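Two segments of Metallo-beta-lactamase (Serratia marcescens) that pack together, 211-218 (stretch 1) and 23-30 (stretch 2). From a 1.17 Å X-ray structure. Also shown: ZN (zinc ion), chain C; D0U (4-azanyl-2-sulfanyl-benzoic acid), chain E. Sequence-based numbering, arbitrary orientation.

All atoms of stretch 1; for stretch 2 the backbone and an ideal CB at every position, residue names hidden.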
# COMPACT_ATOMS: atom_id res chain seq x y z
N ALA A 211 -11.02 -3.41 -2.21
CA ALA A 211 -9.97 -2.49 -1.74
C ALA A 211 -9.25 -3.12 -0.57
O ALA A 211 -9.88 -3.61 0.38
CB ALA A 211 -10.54 -1.14 -1.38
N ILE A 212 -7.92 -3.11 -0.65
CA ILE A 212 -7.05 -3.53 0.42
C ILE A 212 -6.27 -2.28 0.82
O ILE A 212 -5.46 -1.78 0.04
CB ILE A 212 -6.10 -4.66 -0.03
CG1 ILE A 212 -6.90 -5.87 -0.49
CG2 ILE A 212 -5.14 -5.01 1.09
CD1 ILE A 212 -6.23 -6.73 -1.54
N ALA A 213 -6.57 -1.73 1.99
CA ALA A 213 -5.92 -0.49 2.44
C ALA A 213 -4.59 -0.81 3.11
O ALA A 213 -4.47 -1.82 3.80
CB ALA A 213 -6.82 0.26 3.37
N ALA A 214 -3.61 0.07 2.93
CA ALA A 214 -2.28 -0.15 3.46
C ALA A 214 -2.33 -0.42 4.98
O ALA A 214 -1.64 -1.31 5.49
CB ALA A 214 -1.40 1.03 3.12
N HIS A 215 -3.13 0.36 5.71
CA HIS A 215 -3.58 -0.02 7.05
C HIS A 215 -4.88 -0.80 6.89
O HIS A 215 -5.91 -0.23 6.52
CB HIS A 215 -3.79 1.22 7.94
CG HIS A 215 -2.49 1.84 8.34
ND1 HIS A 215 -1.74 1.38 9.41
CD2 HIS A 215 -1.75 2.82 7.77
CE1 HIS A 215 -0.61 2.05 9.47
NE2 HIS A 215 -0.59 2.96 8.49
N PRO A 216 -4.87 -2.13 7.12
CA PRO A 216 -5.98 -2.95 6.64
C PRO A 216 -7.34 -2.62 7.25
O PRO A 216 -8.39 -2.78 6.61
CB PRO A 216 -5.52 -4.39 6.95
CG PRO A 216 -4.45 -4.23 8.00
CD PRO A 216 -3.77 -2.92 7.68
N GLU A 217 -7.32 -2.12 8.47
CA GLU A 217 -8.57 -1.78 9.16
C GLU A 217 -9.26 -0.58 8.51
O GLU A 217 -10.45 -0.35 8.76
CB GLU A 217 -8.32 -1.54 10.65
CG GLU A 217 -7.63 -0.24 10.99
CD GLU A 217 -6.16 -0.11 10.69
OE1 GLU A 217 -5.51 -1.15 10.38
OE2 GLU A 217 -5.71 1.07 10.78
N VAL A 218 -8.57 0.20 7.67
CA VAL A 218 -9.18 1.30 7.00
C VAL A 218 -10.39 0.83 6.18
O VAL A 218 -11.38 1.55 6.08
CB VAL A 218 -8.15 2.06 6.15
CG1 VAL A 218 -8.79 2.96 5.10
CG2 VAL A 218 -7.25 2.87 7.06
N UNK A 23 1.25 -8.44 7.92
CA UNK A 23 1.22 -8.66 9.35
C UNK A 23 -0.21 -8.45 9.85
O UNK A 23 -1.13 -8.16 9.11
CB UNK A 23 2.20 -7.73 10.07
N UNK A 24 -0.38 -8.59 11.16
CA UNK A 24 -1.68 -8.32 11.75
C UNK A 24 -2.11 -6.88 11.58
O UNK A 24 -3.32 -6.59 11.58
CB UNK A 24 -1.66 -8.68 13.24
N UNK A 25 -1.15 -5.97 11.44
CA UNK A 25 -1.45 -4.56 11.45
C UNK A 25 -1.11 -3.83 10.17
O UNK A 25 -1.52 -2.67 10.04
CB UNK A 25 -0.71 -3.90 12.61
N UNK A 26 -0.35 -4.43 9.24
CA UNK A 26 0.04 -3.72 8.01
C UNK A 26 -0.18 -4.65 6.83
O UNK A 26 0.29 -5.79 6.85
CB UNK A 26 1.50 -3.25 8.07
N UNK A 27 -0.87 -4.16 5.79
CA UNK A 27 -1.11 -4.96 4.64
C UNK A 27 0.16 -5.18 3.82
O UNK A 27 0.96 -4.29 3.62
CB UNK A 27 -2.20 -4.31 3.78
N UNK A 28 0.25 -6.39 3.26
CA UNK A 28 1.13 -6.70 2.17
C UNK A 28 0.40 -7.74 1.33
O UNK A 28 -0.34 -8.57 1.87
CB UNK A 28 2.49 -7.19 2.66
N UNK A 29 0.54 -7.65 0.01
CA UNK A 29 -0.18 -8.52 -0.88
C UNK A 29 0.78 -9.19 -1.84
O UNK A 29 1.64 -8.53 -2.43
CB UNK A 29 -1.26 -7.74 -1.64
N UNK A 30 0.58 -10.49 -2.06
CA UNK A 30 1.25 -11.19 -3.12
C UNK A 30 0.27 -11.43 -4.26
O UNK A 30 -0.79 -12.04 -4.05
CB UNK A 30 1.84 -12.51 -2.61
ZN ZN C . 1.11 3.84 7.76
O2 D0U E . -0.27 5.37 6.80
C7 D0U E . -0.92 6.19 7.49
O1 D0U E . -2.09 6.55 7.18
C3 D0U E . -0.33 6.80 8.71
C2 D0U E . -1.24 7.51 9.54
C4 D0U E . 1.02 6.70 9.06
S1 D0U E . 2.27 5.82 8.30
C5 D0U E . 1.43 7.37 10.24
C6 D0U E . 0.54 8.08 11.06
N1 D0U E . 0.97 8.69 12.23
C1 D0U E . -0.78 8.12 10.71

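At position 23, CA-to-CB points sideways and nothing of stretch 1 lies within 5.5 Å of the ideal CB. Stretch 1 sets no preference here. The residue is Thr23. OG1 of Thr23 accepts a hydrogen bond from the N of position 26 at 2.9 Å and a weak one from the N of position 25 at 3.4 Å. Thr23 N also donates to the O of position 26 at 3.0 Å, so both ends of this turn are tied.

Position 24 points away, with phi/psi of -63/-26, which most residues tolerate. The backbone does not demand glycine, but the residue is Gly24.

Position 25 also points away, and its angles of -117/-13 are open to many residues. What meets stretch 1 is the carbonyl. Its O lies 3.3 Å from Pro216 CD, and His215 and Glu217 are close by. Stretch 1 lies on the far side from the ideal CB and would accept many residues; the deposited residue is Gly25, which brings only its backbone to the contact. A water joins the three residues: it donates to Gly25 O (2.7 Å) and to Glu217 OE1 (2.9 Å), and accepts from His215 ND1 (2.8 Å). The other ring nitrogen, His215 NE2, binds the zinc at 2.0 Å.

At position 26, CA-to-CB points away, yet the ideal CB is 4.5 Å from Ala214 O and 5.3 Å from Pro216 CD. The extended backbone (-134/131) suits a beta-branched residue. A side chain long enough to turn back could reach the His215 ring, so Ile, Leu or Met would be reasonable. It is Ile26, with both chi angles m. Its CD1 comes 3.5 Å from His215 CE1, beside the metal ligand.

Position 27 points toward stretch 1. The ideal CB is 3.4 Å from Ala213 O, 3.5 Å from Ala214 O and 4.0 Å from Ile212 CG2. Two carbonyls beside a CB this close favour a small side chain with a donor: Ser, perhaps Thr or Cys. Ala would fit but leave Ala213 O without this partner. The residue is Ser27. OG donates to Ala213 O at 2.7 Å and also sits 3.3 Å from Pro216 CB. The backbone adds a nearly straight bond, Ser27 N to Ala214 O, 3.0 Å at 167°.

Position 28 points away from stretch 1, which sets no requirement. It is Ala28.

Position 29 points toward stretch 1 again, in a strand. The ideal CB is 5.1 Å from Ile212 CD1, so a medium apolar residue such as Val, Ile or Leu suits it. It is Val29, and its CG2 meets Ile212 CD1 at 3.9 Å.

Position 30 is out of reach, and stretch 1 cannot identify it. It is Leu30.

Stretch 2 (23-30) TGGISAVL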
# COMPACT_ATOMS: atom_id res chain seq x y z
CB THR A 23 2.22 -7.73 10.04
OG1 THR A 23 1.79 -6.39 9.71
CG2 THR A 23 3.65 -7.98 9.61
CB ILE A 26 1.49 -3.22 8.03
CG1 ILE A 26 1.77 -2.26 9.18
CG2 ILE A 26 1.84 -2.59 6.70
CD1 ILE A 26 1.11 -0.91 9.04
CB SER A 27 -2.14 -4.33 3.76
OG SER A 27 -3.38 -4.24 4.43
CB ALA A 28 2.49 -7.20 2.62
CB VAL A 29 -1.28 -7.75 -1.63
CG1 VAL A 29 -1.74 -8.47 -2.89
CG2 VAL A 29 -2.46 -7.50 -0.71
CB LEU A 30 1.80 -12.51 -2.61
CG LEU A 30 2.74 -13.21 -3.59
CD1 LEU A 30 4.10 -12.56 -3.60
CD2 LEU A 30 2.85 -14.68 -3.28
O HOH W 1 -2.80 -0.59 11.08
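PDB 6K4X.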